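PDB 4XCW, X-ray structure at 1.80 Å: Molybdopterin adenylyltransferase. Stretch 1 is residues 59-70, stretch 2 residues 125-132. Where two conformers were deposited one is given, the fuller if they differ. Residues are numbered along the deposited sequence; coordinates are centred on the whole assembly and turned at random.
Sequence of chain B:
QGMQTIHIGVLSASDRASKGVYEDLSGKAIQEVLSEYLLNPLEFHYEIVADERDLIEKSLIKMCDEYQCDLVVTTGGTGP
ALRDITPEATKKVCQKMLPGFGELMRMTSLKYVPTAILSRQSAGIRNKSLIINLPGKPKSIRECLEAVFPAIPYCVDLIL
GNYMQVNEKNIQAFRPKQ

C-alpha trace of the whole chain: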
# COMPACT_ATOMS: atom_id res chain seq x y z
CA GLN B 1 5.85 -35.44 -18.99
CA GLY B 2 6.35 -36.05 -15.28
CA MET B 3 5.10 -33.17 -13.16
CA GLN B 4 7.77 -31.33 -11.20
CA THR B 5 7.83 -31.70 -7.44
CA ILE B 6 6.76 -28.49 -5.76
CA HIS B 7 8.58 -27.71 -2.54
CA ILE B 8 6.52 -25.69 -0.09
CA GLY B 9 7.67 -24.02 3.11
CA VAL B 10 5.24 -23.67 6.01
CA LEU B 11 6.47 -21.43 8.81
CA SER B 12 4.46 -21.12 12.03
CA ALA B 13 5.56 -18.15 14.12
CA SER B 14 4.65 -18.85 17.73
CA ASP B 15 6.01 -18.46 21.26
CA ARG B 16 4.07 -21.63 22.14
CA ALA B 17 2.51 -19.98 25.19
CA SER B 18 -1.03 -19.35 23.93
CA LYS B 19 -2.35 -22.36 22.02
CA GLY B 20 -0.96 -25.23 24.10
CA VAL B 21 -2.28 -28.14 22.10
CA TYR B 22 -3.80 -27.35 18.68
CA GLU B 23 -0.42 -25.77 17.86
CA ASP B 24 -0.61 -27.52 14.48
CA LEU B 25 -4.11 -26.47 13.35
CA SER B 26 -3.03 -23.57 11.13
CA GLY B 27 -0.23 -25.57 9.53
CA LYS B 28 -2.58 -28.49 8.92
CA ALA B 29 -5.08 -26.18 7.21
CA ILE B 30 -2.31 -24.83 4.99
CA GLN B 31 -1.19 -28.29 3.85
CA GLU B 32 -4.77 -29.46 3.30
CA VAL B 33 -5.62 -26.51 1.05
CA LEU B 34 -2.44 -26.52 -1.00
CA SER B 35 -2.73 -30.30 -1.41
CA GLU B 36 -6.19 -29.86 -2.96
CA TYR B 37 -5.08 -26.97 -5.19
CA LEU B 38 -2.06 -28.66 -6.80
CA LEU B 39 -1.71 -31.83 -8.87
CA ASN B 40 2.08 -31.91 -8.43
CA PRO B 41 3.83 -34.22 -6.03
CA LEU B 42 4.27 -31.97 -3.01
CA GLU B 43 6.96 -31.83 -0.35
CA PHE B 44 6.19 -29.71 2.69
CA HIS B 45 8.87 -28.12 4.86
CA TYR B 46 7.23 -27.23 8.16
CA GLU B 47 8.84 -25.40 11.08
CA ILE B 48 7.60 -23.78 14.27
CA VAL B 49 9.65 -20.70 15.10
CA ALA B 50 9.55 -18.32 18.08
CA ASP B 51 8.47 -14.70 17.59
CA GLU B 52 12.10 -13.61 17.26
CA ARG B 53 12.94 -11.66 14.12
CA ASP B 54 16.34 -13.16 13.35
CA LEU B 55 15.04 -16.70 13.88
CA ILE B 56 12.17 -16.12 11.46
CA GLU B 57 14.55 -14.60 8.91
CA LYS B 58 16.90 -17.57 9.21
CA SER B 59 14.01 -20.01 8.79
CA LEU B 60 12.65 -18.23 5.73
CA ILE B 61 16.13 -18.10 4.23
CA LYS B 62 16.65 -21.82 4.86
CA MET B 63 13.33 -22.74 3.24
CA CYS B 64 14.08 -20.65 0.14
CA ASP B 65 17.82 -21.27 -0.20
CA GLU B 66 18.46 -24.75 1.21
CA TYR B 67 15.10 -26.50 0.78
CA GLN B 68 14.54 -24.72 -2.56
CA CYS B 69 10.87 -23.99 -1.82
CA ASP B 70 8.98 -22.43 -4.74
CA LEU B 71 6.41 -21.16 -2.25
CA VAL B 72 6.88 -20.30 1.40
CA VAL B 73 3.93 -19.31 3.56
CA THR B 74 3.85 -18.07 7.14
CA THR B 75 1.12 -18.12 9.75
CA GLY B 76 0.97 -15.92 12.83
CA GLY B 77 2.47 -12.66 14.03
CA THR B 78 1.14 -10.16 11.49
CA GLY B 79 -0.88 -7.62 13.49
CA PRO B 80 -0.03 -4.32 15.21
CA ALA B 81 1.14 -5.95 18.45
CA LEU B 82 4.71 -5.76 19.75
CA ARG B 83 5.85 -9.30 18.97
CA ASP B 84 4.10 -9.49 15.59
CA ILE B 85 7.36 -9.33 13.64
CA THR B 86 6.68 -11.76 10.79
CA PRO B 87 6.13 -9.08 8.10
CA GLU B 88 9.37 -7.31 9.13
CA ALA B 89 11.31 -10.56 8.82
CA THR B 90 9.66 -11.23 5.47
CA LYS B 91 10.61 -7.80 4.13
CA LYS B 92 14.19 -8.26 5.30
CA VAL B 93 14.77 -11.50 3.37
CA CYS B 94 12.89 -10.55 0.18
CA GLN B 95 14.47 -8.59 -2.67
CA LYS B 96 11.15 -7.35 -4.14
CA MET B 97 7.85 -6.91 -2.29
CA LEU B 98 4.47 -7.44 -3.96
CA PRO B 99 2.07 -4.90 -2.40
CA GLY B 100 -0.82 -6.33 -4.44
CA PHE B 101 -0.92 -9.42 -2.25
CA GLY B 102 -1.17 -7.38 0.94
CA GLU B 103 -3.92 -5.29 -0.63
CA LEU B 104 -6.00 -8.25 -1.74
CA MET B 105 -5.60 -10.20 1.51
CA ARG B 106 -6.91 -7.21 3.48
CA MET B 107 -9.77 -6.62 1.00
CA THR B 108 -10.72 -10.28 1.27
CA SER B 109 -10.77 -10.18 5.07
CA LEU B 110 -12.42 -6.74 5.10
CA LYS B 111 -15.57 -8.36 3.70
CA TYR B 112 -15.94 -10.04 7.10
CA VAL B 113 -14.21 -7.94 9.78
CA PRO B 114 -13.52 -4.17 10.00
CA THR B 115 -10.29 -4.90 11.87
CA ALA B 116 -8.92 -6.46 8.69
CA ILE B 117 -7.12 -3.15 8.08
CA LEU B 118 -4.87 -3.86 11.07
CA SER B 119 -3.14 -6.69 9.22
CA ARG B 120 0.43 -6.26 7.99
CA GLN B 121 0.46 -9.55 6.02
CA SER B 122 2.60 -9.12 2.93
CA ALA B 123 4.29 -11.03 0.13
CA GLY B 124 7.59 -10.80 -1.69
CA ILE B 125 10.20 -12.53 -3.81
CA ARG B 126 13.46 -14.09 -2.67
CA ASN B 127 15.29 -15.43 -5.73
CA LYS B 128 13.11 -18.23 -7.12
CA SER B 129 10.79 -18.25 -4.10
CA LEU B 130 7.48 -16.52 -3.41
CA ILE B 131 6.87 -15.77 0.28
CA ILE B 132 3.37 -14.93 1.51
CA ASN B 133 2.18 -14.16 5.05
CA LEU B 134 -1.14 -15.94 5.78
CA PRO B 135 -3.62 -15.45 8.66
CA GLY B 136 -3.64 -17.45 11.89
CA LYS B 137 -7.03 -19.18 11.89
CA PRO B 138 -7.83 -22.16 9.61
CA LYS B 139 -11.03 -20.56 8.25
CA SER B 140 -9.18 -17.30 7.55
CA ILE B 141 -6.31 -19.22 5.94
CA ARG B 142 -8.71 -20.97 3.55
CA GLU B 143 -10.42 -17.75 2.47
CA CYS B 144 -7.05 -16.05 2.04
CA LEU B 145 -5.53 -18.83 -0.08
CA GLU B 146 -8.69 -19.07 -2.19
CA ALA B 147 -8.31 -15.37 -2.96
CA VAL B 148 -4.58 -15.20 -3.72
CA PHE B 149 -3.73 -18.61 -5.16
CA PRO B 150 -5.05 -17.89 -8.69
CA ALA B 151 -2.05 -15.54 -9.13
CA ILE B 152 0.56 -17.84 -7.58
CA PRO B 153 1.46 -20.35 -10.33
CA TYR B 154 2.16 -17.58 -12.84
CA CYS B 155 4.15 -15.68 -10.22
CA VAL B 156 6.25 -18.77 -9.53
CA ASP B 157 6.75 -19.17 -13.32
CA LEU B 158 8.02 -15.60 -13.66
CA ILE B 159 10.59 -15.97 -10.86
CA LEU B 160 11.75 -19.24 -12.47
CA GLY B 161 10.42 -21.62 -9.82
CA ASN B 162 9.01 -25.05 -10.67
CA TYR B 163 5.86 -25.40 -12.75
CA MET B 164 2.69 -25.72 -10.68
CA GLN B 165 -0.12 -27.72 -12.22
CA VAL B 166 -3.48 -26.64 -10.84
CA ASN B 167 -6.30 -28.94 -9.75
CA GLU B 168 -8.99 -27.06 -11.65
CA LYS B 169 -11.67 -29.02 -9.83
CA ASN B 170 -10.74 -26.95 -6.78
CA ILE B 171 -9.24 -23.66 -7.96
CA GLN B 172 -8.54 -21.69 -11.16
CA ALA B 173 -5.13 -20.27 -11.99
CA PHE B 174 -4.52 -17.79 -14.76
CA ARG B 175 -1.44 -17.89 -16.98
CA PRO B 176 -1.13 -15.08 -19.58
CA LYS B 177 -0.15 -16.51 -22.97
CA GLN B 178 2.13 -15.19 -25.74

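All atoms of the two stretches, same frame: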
# COMPACT_ATOMS: atom_id res chain seq x y z
N SER B 59 14.89 -18.93 9.23
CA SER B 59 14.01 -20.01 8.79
C SER B 59 13.54 -19.80 7.36
O SER B 59 13.57 -20.71 6.54
CB SER B 59 12.81 -20.14 9.73
OG SER B 59 11.96 -21.20 9.32
N LEU B 60 13.07 -18.58 7.08
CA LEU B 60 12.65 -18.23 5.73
C LEU B 60 13.79 -18.44 4.74
O LEU B 60 13.60 -19.00 3.66
CB LEU B 60 12.16 -16.78 5.67
CG LEU B 60 10.83 -16.46 6.34
CD1 LEU B 60 10.60 -14.95 6.35
CD2 LEU B 60 9.70 -17.17 5.62
N ILE B 61 14.98 -17.99 5.12
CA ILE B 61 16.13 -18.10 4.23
C ILE B 61 16.46 -19.57 3.97
O ILE B 61 16.77 -19.95 2.84
CB ILE B 61 17.34 -17.34 4.82
CG1 ILE B 61 17.09 -15.83 4.73
CG2 ILE B 61 18.62 -17.72 4.08
CD1 ILE B 61 18.13 -14.99 5.43
N LYS B 62 16.35 -20.40 5.00
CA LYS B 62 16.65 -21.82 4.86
C LYS B 62 15.64 -22.49 3.93
O LYS B 62 16.01 -23.30 3.09
CB LYS B 62 16.67 -22.50 6.24
CG LYS B 62 16.91 -24.01 6.20
CD LYS B 62 17.19 -24.57 7.59
CE LYS B 62 16.10 -24.18 8.58
NZ LYS B 62 16.33 -24.74 9.94
N MET B 63 14.37 -22.13 4.08
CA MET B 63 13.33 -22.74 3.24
C MET B 63 13.52 -22.37 1.77
O MET B 63 13.40 -23.23 0.89
CB MET B 63 11.94 -22.32 3.73
CG MET B 63 11.54 -22.95 5.07
SD MET B 63 9.94 -22.32 5.67
CE MET B 63 9.73 -23.27 7.17
N CYS B 64 13.83 -21.10 1.51
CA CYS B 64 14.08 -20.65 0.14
C CYS B 64 15.39 -21.20 -0.42
O CYS B 64 15.41 -21.79 -1.51
CB CYS B 64 14.11 -19.12 0.07
SG CYS B 64 12.56 -18.33 0.49
N ASP B 65 16.48 -21.00 0.32
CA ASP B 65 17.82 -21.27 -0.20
C ASP B 65 18.23 -22.74 -0.12
O ASP B 65 18.77 -23.29 -1.09
CB ASP B 65 18.86 -20.43 0.55
CG ASP B 65 18.68 -18.93 0.33
OD1 ASP B 65 17.65 -18.52 -0.25
OD2 ASP B 65 19.58 -18.17 0.75
N GLU B 66 18.01 -23.38 1.03
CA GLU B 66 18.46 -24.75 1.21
C GLU B 66 17.42 -25.77 0.75
O GLU B 66 17.76 -26.72 0.05
CB GLU B 66 18.81 -25.01 2.68
CG GLU B 66 20.03 -24.26 3.16
CD GLU B 66 20.47 -24.70 4.55
OE1 GLU B 66 20.27 -25.88 4.89
OE2 GLU B 66 21.01 -23.85 5.29
N TYR B 67 16.17 -25.57 1.14
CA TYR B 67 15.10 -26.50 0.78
C TYR B 67 14.54 -26.23 -0.62
O TYR B 67 13.74 -27.01 -1.13
CB TYR B 67 13.95 -26.43 1.80
CG TYR B 67 14.34 -26.78 3.23
CD1 TYR B 67 15.47 -27.55 3.50
CD2 TYR B 67 13.57 -26.34 4.30
CE1 TYR B 67 15.82 -27.86 4.80
CE2 TYR B 67 13.92 -26.65 5.60
CZ TYR B 67 15.04 -27.41 5.85
OH TYR B 67 15.37 -27.71 7.15
N GLN B 68 14.96 -25.11 -1.21
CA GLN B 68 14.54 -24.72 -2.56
C GLN B 68 13.02 -24.67 -2.72
O GLN B 68 12.48 -25.11 -3.74
CB GLN B 68 15.12 -25.69 -3.59
CG GLN B 68 16.64 -25.67 -3.68
CD GLN B 68 17.15 -26.37 -4.93
OE1 GLN B 68 17.90 -25.79 -5.71
NE2 GLN B 68 16.72 -27.61 -5.13
N CYS B 69 12.32 -24.12 -1.73
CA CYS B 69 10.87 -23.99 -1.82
C CYS B 69 10.47 -22.97 -2.88
O CYS B 69 10.98 -21.85 -2.89
CB CYS B 69 10.29 -23.58 -0.47
SG CYS B 69 10.49 -24.83 0.80
N ASP B 70 9.55 -23.35 -3.76
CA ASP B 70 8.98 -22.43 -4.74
C ASP B 70 8.03 -21.45 -4.06
O ASP B 70 7.87 -20.30 -4.49
CB ASP B 70 8.24 -23.19 -5.84
CG ASP B 70 9.08 -24.30 -6.44
OD1 ASP B 70 9.97 -23.99 -7.26
OD2 ASP B 70 8.85 -25.48 -6.11
N ILE B 125 9.38 -11.56 -3.10
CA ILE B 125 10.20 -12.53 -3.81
C ILE B 125 11.60 -12.61 -3.22
O ILE B 125 12.24 -11.60 -3.00
CB ILE B 125 10.33 -12.15 -5.30
CG1 ILE B 125 8.95 -11.99 -5.93
CG2 ILE B 125 11.20 -13.17 -6.04
CD1 ILE B 125 8.09 -13.25 -5.83
N ARG B 126 12.05 -13.83 -2.94
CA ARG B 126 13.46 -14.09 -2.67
C ARG B 126 13.96 -15.10 -3.69
O ARG B 126 13.62 -16.28 -3.62
CB ARG B 126 13.69 -14.63 -1.26
CG ARG B 126 15.17 -14.94 -0.99
CD ARG B 126 15.42 -15.52 0.40
NE ARG B 126 16.84 -15.85 0.56
CZ ARG B 126 17.74 -15.02 1.03
NH1 ARG B 126 17.38 -13.80 1.42
NH2 ARG B 126 19.01 -15.39 1.13
N ASN B 127 14.76 -14.61 -4.64
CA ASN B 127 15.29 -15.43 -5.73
C ASN B 127 14.17 -16.14 -6.48
O ASN B 127 13.37 -15.49 -7.15
CB ASN B 127 16.32 -16.42 -5.19
CG ASN B 127 17.52 -15.72 -4.59
OD1 ASN B 127 17.97 -14.69 -5.10
ND2 ASN B 127 18.04 -16.26 -3.49
N LYS B 128 14.12 -17.47 -6.39
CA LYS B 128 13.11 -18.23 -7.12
C LYS B 128 11.97 -18.66 -6.20
O LYS B 128 11.25 -19.62 -6.48
CB LYS B 128 13.76 -19.45 -7.79
CG LYS B 128 14.91 -19.06 -8.72
CD LYS B 128 15.50 -20.25 -9.48
CE LYS B 128 16.60 -19.77 -10.42
NZ LYS B 128 17.09 -20.86 -11.31
N SER B 129 11.81 -17.93 -5.10
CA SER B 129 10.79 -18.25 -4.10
C SER B 129 9.79 -17.11 -3.87
O SER B 129 10.18 -15.95 -3.74
CB SER B 129 11.44 -18.59 -2.75
OG SER B 129 12.35 -19.67 -2.88
N LEU B 130 8.51 -17.46 -3.81
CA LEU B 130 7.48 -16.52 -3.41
C LEU B 130 7.13 -16.75 -1.94
O LEU B 130 6.79 -17.86 -1.55
CB LEU B 130 6.23 -16.67 -4.27
CG LEU B 130 4.98 -15.89 -3.82
CD1 LEU B 130 5.18 -14.39 -3.82
CD2 LEU B 130 3.78 -16.25 -4.69
N ILE B 131 7.24 -15.70 -1.13
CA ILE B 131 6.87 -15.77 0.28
C ILE B 131 5.60 -14.97 0.54
O ILE B 131 5.49 -13.82 0.15
CB ILE B 131 7.99 -15.25 1.19
CG1 ILE B 131 9.30 -15.97 0.88
CG2 ILE B 131 7.63 -15.43 2.66
CD1 ILE B 131 10.49 -15.46 1.70
N ILE B 132 4.62 -15.61 1.18
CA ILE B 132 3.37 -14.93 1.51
C ILE B 132 3.04 -15.14 2.98
O ILE B 132 3.10 -16.27 3.46
CB ILE B 132 2.19 -15.46 0.69
CG1 ILE B 132 2.55 -15.49 -0.80
CG2 ILE B 132 0.94 -14.61 0.92
CD1 ILE B 132 1.47 -16.12 -1.65
O HOH W 1 16.93 -18.78 -2.70
O HOH W 2 11.94 -22.30 -6.74

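Stretch 1 enters as a helix already under way at Ser59, and its i to i+4 pattern is clear in Cys64 N to Leu60 O (3.0 Å) and Asp65 N to Ile61 O (2.7 Å). The coil then widens: Lys62 O accepts from both Glu66 N (2.9 Å) and Tyr67 N (3.0 Å), the second bond marking a pi-type turn. Gln68 leaves helical geometry with positive phi (55°), and Cys69 N returns to Met63 O at 3.0 Å. Stretch 2 is a hairpin. Its type II' turn runs from Arg126 to Ser129 and is closed by a reciprocal pair, Arg126 N to Ser129 O and Ser129 N to Arg126 O, both 2.9 Å; Asn127 takes the phi/psi of 54/-113 that such a turn requires at its first inner position.

The helix and strand 129-132 run at 150° between their N-to-C directions, nearer antiparallel than parallel, with axes 9.4 Å apart at closest approach. That spacing leaves room for side chains between them. Beyond the helix the backbones draw together, the CA atoms of Asp70 and Ser129 lying 4.6 Å apart. Here Leu130 N donates to Asp70 O at 3.0 Å with a nearly straight N-H...O angle of 175°, and the same oxygen receives a CA-H...O contact from Ser129 CA (3.6 Å, 145° at H). One residue earlier, Ser129 OG donates to Cys69 O at 2.6 Å, so side chain and backbone together tie the strand to the segment following the helix.

Between helix and strand, Leu60, Cys64, Ser129 and Ile131 all direct their CA-to-CB bonds toward the opposing stretch. Leu60 CD2 packs against Ile131 CG2 at 4.0 Å, while Cys64 SG lies 3.7 Å from Ile131 CD1 and 3.4 Å from Ser129 CB. The sulfur therefore fills the space between two alternate residues of the strand.

The polar end of the contact is a bidentate salt bridge. Arg126 NE donates to Asp65 OD1 (2.9 Å, 178°) and Arg126 NH2 to Asp65 OD2 (2.9 Å, 164°), angles that place the carboxylate at the guanidinium edge. An extended arginine, with its first three chi angles all t, makes this reach possible. Its aliphatic part passes Cys64, with CD 3.8 Å from Cys64 CB, and Ile61 CG2 covers one guanidinium face, 3.8 Å from Arg126 NH2.

Two waters extend the network. Water 1 donates to Asp65 OD1 (2.6 Å) and accepts from Asn127 ND2 (2.9 Å); water 2 donates to Asp70 OD1 (2.6 Å) and Lys128 O (2.8 Å).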